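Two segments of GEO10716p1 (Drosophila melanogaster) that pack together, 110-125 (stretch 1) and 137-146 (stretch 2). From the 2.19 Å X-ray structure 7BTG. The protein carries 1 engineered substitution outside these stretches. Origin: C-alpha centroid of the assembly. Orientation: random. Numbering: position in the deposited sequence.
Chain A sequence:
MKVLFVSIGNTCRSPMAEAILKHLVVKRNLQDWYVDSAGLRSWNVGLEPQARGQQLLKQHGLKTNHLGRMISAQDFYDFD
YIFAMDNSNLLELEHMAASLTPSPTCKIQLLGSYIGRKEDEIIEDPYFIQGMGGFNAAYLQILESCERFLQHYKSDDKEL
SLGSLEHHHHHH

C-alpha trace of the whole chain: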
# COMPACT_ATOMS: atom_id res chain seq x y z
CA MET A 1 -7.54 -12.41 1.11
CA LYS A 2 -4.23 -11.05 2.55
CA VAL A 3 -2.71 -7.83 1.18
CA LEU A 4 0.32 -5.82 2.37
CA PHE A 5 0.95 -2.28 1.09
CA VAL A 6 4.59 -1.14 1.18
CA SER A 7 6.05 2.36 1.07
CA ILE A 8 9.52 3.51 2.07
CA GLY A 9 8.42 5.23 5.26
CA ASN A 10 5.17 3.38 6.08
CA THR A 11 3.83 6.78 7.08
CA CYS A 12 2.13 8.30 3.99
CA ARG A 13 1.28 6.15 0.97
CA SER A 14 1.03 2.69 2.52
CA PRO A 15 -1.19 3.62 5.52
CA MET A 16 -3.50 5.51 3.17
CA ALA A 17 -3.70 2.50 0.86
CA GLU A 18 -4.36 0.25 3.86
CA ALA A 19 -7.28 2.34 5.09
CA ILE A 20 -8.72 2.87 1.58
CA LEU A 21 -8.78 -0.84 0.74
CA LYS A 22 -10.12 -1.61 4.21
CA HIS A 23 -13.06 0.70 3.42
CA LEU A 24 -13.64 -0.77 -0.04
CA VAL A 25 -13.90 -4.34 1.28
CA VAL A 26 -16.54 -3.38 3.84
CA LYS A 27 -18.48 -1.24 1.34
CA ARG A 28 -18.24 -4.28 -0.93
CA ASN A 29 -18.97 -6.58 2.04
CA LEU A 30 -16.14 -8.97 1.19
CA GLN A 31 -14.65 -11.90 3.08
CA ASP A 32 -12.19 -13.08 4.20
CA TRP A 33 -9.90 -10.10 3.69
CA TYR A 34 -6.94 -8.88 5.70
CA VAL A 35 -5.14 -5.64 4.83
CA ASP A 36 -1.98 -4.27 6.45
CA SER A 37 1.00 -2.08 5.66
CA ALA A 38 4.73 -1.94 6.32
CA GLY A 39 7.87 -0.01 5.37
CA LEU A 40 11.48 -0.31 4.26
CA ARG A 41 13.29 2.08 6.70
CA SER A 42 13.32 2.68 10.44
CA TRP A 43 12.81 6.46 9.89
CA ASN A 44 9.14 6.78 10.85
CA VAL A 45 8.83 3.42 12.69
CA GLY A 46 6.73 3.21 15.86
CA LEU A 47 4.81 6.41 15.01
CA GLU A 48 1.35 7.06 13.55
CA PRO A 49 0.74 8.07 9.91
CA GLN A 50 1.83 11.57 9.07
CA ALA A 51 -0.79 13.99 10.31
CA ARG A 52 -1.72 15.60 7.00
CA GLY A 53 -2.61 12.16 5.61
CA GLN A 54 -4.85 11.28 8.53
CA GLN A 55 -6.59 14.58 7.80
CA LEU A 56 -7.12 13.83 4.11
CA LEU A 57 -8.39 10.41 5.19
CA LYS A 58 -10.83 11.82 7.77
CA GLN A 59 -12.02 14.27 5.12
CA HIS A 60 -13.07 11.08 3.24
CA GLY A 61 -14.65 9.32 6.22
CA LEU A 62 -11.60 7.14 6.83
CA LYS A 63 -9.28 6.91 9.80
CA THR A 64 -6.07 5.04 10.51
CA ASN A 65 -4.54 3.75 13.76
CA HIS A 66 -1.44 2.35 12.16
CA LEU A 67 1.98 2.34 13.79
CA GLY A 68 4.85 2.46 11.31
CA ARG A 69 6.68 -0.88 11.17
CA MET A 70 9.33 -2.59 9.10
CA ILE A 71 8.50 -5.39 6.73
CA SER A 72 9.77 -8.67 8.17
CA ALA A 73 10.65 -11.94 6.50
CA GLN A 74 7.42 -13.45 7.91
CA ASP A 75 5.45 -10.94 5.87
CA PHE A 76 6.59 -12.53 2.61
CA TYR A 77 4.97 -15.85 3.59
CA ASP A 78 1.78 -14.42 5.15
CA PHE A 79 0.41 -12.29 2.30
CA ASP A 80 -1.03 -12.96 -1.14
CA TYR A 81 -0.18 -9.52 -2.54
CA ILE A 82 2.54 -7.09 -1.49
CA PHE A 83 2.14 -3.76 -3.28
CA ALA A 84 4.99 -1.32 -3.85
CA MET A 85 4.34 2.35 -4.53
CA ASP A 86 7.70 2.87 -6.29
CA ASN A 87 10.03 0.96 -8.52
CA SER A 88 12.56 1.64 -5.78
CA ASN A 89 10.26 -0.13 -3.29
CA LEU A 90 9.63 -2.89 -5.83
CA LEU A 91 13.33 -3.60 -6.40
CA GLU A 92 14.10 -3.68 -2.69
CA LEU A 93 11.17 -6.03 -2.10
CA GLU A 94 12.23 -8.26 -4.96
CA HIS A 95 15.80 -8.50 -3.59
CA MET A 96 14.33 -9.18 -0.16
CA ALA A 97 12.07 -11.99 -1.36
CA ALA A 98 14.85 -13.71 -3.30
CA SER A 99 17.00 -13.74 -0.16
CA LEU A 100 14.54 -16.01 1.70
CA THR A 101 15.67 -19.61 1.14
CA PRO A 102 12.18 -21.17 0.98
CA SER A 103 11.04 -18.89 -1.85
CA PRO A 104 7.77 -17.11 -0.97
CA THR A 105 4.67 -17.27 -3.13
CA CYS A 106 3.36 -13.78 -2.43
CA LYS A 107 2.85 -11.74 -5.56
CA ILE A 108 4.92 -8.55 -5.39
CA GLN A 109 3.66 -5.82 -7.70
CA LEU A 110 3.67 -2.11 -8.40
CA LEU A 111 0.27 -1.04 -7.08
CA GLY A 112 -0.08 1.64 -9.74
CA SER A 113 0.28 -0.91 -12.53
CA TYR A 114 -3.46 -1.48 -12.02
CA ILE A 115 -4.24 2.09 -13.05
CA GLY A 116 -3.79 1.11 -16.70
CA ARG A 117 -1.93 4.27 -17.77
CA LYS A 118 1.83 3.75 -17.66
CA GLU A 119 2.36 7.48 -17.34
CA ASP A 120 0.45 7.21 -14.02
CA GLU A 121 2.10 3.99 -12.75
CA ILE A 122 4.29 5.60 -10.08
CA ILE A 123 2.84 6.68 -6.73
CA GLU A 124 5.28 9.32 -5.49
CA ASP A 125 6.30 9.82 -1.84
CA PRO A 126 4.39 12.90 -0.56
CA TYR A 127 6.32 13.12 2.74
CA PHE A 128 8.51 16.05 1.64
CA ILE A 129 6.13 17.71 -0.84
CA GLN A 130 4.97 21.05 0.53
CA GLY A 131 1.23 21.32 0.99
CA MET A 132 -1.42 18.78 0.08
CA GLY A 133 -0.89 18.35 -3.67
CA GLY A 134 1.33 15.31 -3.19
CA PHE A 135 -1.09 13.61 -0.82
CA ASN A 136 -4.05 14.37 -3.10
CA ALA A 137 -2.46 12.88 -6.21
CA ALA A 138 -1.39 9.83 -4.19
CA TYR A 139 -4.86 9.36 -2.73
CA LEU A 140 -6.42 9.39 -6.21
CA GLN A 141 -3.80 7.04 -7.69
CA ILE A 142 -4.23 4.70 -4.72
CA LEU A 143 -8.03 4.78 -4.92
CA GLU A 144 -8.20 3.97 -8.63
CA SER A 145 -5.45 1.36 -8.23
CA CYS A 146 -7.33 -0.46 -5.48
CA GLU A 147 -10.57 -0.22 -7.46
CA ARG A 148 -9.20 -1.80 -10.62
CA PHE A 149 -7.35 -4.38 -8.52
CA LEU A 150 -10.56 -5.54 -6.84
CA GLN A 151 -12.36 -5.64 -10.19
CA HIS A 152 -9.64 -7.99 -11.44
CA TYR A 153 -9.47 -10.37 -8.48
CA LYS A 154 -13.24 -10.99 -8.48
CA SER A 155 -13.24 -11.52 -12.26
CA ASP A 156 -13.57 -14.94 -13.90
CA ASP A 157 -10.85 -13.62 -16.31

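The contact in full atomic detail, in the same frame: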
# COMPACT_ATOMS: atom_id res chain seq x y z
N LEU A 110 3.91 -3.55 -8.43
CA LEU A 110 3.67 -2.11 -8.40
C LEU A 110 2.17 -1.88 -8.32
O LEU A 110 1.43 -2.31 -9.21
CB LEU A 110 4.27 -1.50 -9.66
CG LEU A 110 4.56 -0.03 -9.77
CD1 LEU A 110 5.62 0.38 -8.76
CD2 LEU A 110 5.03 0.24 -11.18
N LEU A 111 1.71 -1.23 -7.24
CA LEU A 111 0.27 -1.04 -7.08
C LEU A 111 -0.32 -0.26 -8.24
O LEU A 111 -1.41 -0.58 -8.73
CB LEU A 111 -0.03 -0.32 -5.76
CG LEU A 111 -1.45 0.25 -5.64
CD1 LEU A 111 -2.45 -0.88 -5.53
CD2 LEU A 111 -1.58 1.18 -4.44
N GLY A 112 0.39 0.77 -8.69
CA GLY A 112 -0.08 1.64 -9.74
C GLY A 112 -0.13 1.00 -11.10
O GLY A 112 -0.70 1.59 -12.02
N SER A 113 0.43 -0.20 -11.26
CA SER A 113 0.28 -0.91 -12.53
C SER A 113 -1.17 -1.30 -12.79
O SER A 113 -1.49 -1.67 -13.92
CB SER A 113 1.19 -2.15 -12.58
OG SER A 113 0.67 -3.23 -11.82
N TYR A 114 -2.04 -1.23 -11.78
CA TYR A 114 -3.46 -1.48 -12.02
C TYR A 114 -4.18 -0.26 -12.56
O TYR A 114 -5.33 -0.40 -13.00
CB TYR A 114 -4.14 -1.97 -10.75
CG TYR A 114 -3.77 -3.38 -10.43
CD1 TYR A 114 -4.49 -4.43 -10.95
CD2 TYR A 114 -2.65 -3.66 -9.65
CE1 TYR A 114 -4.13 -5.74 -10.68
CE2 TYR A 114 -2.28 -4.95 -9.39
CZ TYR A 114 -3.02 -5.99 -9.90
OH TYR A 114 -2.64 -7.28 -9.62
N ILE A 115 -3.56 0.91 -12.53
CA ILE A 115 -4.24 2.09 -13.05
C ILE A 115 -4.55 1.92 -14.53
O ILE A 115 -5.63 2.30 -15.01
CB ILE A 115 -3.41 3.36 -12.79
CG1 ILE A 115 -3.44 3.70 -11.30
CG2 ILE A 115 -3.97 4.54 -13.59
CD1 ILE A 115 -2.88 5.08 -10.99
N GLY A 116 -3.61 1.34 -15.28
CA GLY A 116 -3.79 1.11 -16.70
C GLY A 116 -3.25 2.21 -17.58
O GLY A 116 -3.45 2.15 -18.80
N ARG A 117 -2.61 3.22 -17.01
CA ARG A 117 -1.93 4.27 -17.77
C ARG A 117 -0.50 4.32 -17.27
O ARG A 117 -0.25 4.80 -16.16
CB ARG A 117 -2.61 5.63 -17.59
CG ARG A 117 -4.10 5.59 -17.84
CD ARG A 117 -4.72 6.97 -17.74
NE ARG A 117 -4.71 7.50 -16.37
CZ ARG A 117 -5.56 7.13 -15.41
NH1 ARG A 117 -6.49 6.20 -15.63
NH2 ARG A 117 -5.47 7.68 -14.21
N LYS A 118 0.43 3.82 -18.09
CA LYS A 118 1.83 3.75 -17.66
C LYS A 118 2.36 5.10 -17.22
O LYS A 118 3.20 5.17 -16.32
CB LYS A 118 2.70 3.17 -18.78
CG LYS A 118 2.81 1.66 -18.75
N GLU A 119 1.87 6.19 -17.81
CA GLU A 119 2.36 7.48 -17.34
C GLU A 119 1.83 7.84 -15.95
O GLU A 119 2.21 8.87 -15.41
CB GLU A 119 2.03 8.58 -18.35
CG GLU A 119 0.58 9.08 -18.34
CD GLU A 119 -0.34 8.27 -19.26
OE1 GLU A 119 0.09 7.21 -19.78
OE2 GLU A 119 -1.49 8.71 -19.47
N ASP A 120 0.97 7.00 -15.36
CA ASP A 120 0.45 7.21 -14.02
C ASP A 120 0.77 6.03 -13.10
O ASP A 120 0.14 5.89 -12.04
CB ASP A 120 -1.05 7.46 -14.06
CG ASP A 120 -1.37 8.92 -14.28
OD1 ASP A 120 -1.38 9.67 -13.28
OD2 ASP A 120 -1.57 9.31 -15.45
N GLU A 121 1.74 5.20 -13.49
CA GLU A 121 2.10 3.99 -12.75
C GLU A 121 2.65 4.31 -11.36
O GLU A 121 2.41 3.56 -10.40
CB GLU A 121 3.17 3.24 -13.54
CG GLU A 121 2.76 2.00 -14.25
CD GLU A 121 3.97 1.12 -14.52
OE1 GLU A 121 5.08 1.67 -14.74
OE2 GLU A 121 3.82 -0.12 -14.47
N ILE A 122 3.43 5.38 -11.24
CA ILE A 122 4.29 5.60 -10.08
C ILE A 122 3.56 6.45 -9.04
O ILE A 122 3.17 7.59 -9.31
CB ILE A 122 5.62 6.26 -10.49
CG1 ILE A 122 6.29 5.51 -11.63
CG2 ILE A 122 6.57 6.30 -9.31
CD1 ILE A 122 6.77 4.11 -11.24
N ILE A 123 3.45 5.94 -7.83
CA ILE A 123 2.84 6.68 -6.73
C ILE A 123 3.96 7.30 -5.91
O ILE A 123 4.63 6.61 -5.15
CB ILE A 123 1.94 5.76 -5.91
CG1 ILE A 123 1.02 5.03 -6.88
CG2 ILE A 123 1.16 6.57 -4.91
CD1 ILE A 123 -0.17 4.38 -6.27
N GLU A 124 4.15 8.61 -6.07
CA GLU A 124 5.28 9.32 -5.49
C GLU A 124 5.10 9.58 -4.00
O GLU A 124 4.00 9.85 -3.52
CB GLU A 124 5.49 10.67 -6.18
CG GLU A 124 5.49 10.62 -7.70
CD GLU A 124 6.81 10.14 -8.29
OE1 GLU A 124 7.39 9.17 -7.73
OE2 GLU A 124 7.27 10.75 -9.29
N ASP A 125 6.22 9.50 -3.27
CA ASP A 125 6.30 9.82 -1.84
C ASP A 125 5.89 11.27 -1.58
O ASP A 125 6.58 12.18 -2.04
CB ASP A 125 7.72 9.60 -1.32
CG ASP A 125 7.81 9.70 0.18
OD1 ASP A 125 6.82 10.11 0.84
OD2 ASP A 125 8.87 9.34 0.72
N ALA A 137 -2.78 13.76 -5.09
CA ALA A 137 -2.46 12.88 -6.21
C ALA A 137 -2.32 11.43 -5.75
O ALA A 137 -2.85 10.51 -6.40
CB ALA A 137 -1.19 13.35 -6.90
N ALA A 138 -1.61 11.20 -4.65
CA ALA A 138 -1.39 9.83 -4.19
C ALA A 138 -2.71 9.17 -3.80
O ALA A 138 -2.94 7.99 -4.09
CB ALA A 138 -0.41 9.80 -3.02
N TYR A 139 -3.57 9.92 -3.12
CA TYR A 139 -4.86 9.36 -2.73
C TYR A 139 -5.63 8.90 -3.96
O TYR A 139 -6.20 7.80 -3.97
CB TYR A 139 -5.65 10.39 -1.94
CG TYR A 139 -7.06 9.93 -1.63
CD1 TYR A 139 -8.10 10.16 -2.53
CD2 TYR A 139 -7.35 9.26 -0.46
CE1 TYR A 139 -9.37 9.74 -2.26
CE2 TYR A 139 -8.63 8.83 -0.19
CZ TYR A 139 -9.63 9.07 -1.09
OH TYR A 139 -10.92 8.65 -0.84
N LEU A 140 -5.66 9.73 -5.01
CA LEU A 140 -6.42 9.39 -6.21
C LEU A 140 -5.80 8.20 -6.93
O LEU A 140 -6.52 7.28 -7.34
CB LEU A 140 -6.50 10.61 -7.14
CG LEU A 140 -7.30 11.83 -6.63
CD1 LEU A 140 -6.97 13.10 -7.42
CD2 LEU A 140 -8.83 11.58 -6.64
N GLN A 141 -4.47 8.20 -7.10
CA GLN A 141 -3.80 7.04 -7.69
C GLN A 141 -4.06 5.78 -6.88
O GLN A 141 -4.26 4.70 -7.44
CB GLN A 141 -2.29 7.27 -7.77
CG GLN A 141 -1.77 7.97 -9.00
CD GLN A 141 -0.33 8.46 -8.79
OE1 GLN A 141 -0.04 9.13 -7.81
NE2 GLN A 141 0.57 8.11 -9.71
N ILE A 142 -4.04 5.89 -5.55
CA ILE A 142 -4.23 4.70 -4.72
C ILE A 142 -5.67 4.22 -4.82
O ILE A 142 -5.94 3.01 -4.90
CB ILE A 142 -3.81 4.99 -3.27
CG1 ILE A 142 -2.29 5.16 -3.15
CG2 ILE A 142 -4.25 3.87 -2.37
CD1 ILE A 142 -1.84 5.87 -1.85
N LEU A 143 -6.62 5.15 -4.83
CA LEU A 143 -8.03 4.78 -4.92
C LEU A 143 -8.33 4.06 -6.23
O LEU A 143 -8.90 2.97 -6.23
CB LEU A 143 -8.90 6.02 -4.76
CG LEU A 143 -10.40 5.81 -4.83
CD1 LEU A 143 -10.81 4.71 -3.87
CD2 LEU A 143 -11.08 7.11 -4.49
N GLU A 144 -7.93 4.65 -7.37
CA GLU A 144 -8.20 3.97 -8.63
C GLU A 144 -7.49 2.63 -8.68
O GLU A 144 -8.09 1.62 -9.10
CB GLU A 144 -7.79 4.82 -9.83
CG GLU A 144 -8.13 4.14 -11.17
CD GLU A 144 -7.78 4.98 -12.40
OE1 GLU A 144 -7.43 6.18 -12.22
OE2 GLU A 144 -7.85 4.45 -13.53
N SER A 145 -6.23 2.59 -8.22
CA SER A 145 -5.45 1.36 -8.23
C SER A 145 -6.16 0.26 -7.47
O SER A 145 -6.28 -0.87 -7.96
CB SER A 145 -4.05 1.60 -7.63
OG SER A 145 -3.32 2.58 -8.32
N CYS A 146 -6.60 0.55 -6.24
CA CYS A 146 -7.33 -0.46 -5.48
C CYS A 146 -8.63 -0.86 -6.18
O CYS A 146 -9.04 -2.03 -6.13
CB CYS A 146 -7.64 0.05 -4.07
SG CYS A 146 -6.24 0.23 -2.94
O HOH W 1 2.18 10.49 -7.31

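A single glutamine can hold a loop by two of its backbone carbonyls at once. In this contact Gln141, projecting from a helix toward an irregular loop, spends both protons of its amide nitrogen on backbone carbonyls: NE2 donates to Ile122 O at 2.7 Å and, more nearly linearly, to Asp120 O at 3.2 Å. The other end of the same amide is also occupied, because a water donates to Gln141 OE1 at 2.7 Å and accepts from Glu124 N at 3.0 Å. One side chain thus binds two main-chain carbonyls directly and reaches a third main-chain group, Glu124 N, through a water. The principle is general: a loop's peptide groups can be fastened to a helix by a side chain that both donates and accepts, and glutamine is long enough to reach while its amide offers both functions.

The hydrogen bonds sit beside an apolar layer. Ile123 sets its side chain along the helix, with CG2 4.1 Å from Ala138 CB and CD1 3.9 Å from Ile142 CG1; Ala138 presents only a methyl here, Ile123 CA being 5.9 Å from Ala138 CA. CD1 of Ile123 also lies 3.9 Å from Gln141 CB, so the aliphatic base of the glutamine joins this layer while its amide reaches the carbonyls.

Further along the helix, at Ser145, the CA atoms come closest, 5.0 Å from Ile115 CA to Ser145 CA. Leu111 CG packs 3.5 Å from Ser145 CB, and Ile115 CG1 comes to 3.2 Å from Ser145 OG. A buried hydroxyl amid such neighbours needs a polar partner, and Ser145 finds it within its own helix, OG donating to Gln141 O over a very short 2.5 Å. Gly112 adds to the close fit: its CA is 3.7 Å from Ser145 OG, and a CB there would collide with Glu121 O of its own stretch. Leu111 CD2 extends the apolar surface to Ile142 CG1 at 4.2 Å.

At the exposed margin the contact is closed by charge. Arg117 and Glu144 form a two-pronged salt bridge, NH1 donating to OE2 at 3.1 Å and NH2 to OE1 at 3.2 Å, with the carboxylate approaching the guanidinium near its plane. Glu144 is extended, both chi1 and chi2 being t, which carries its carboxylate out to the arginine. The division is instructive: aliphatic groups and a self-satisfied serine fill the interior, while the amide and the ion pair fix the loop against the helix, and 599 Å² is buried, both sides summed.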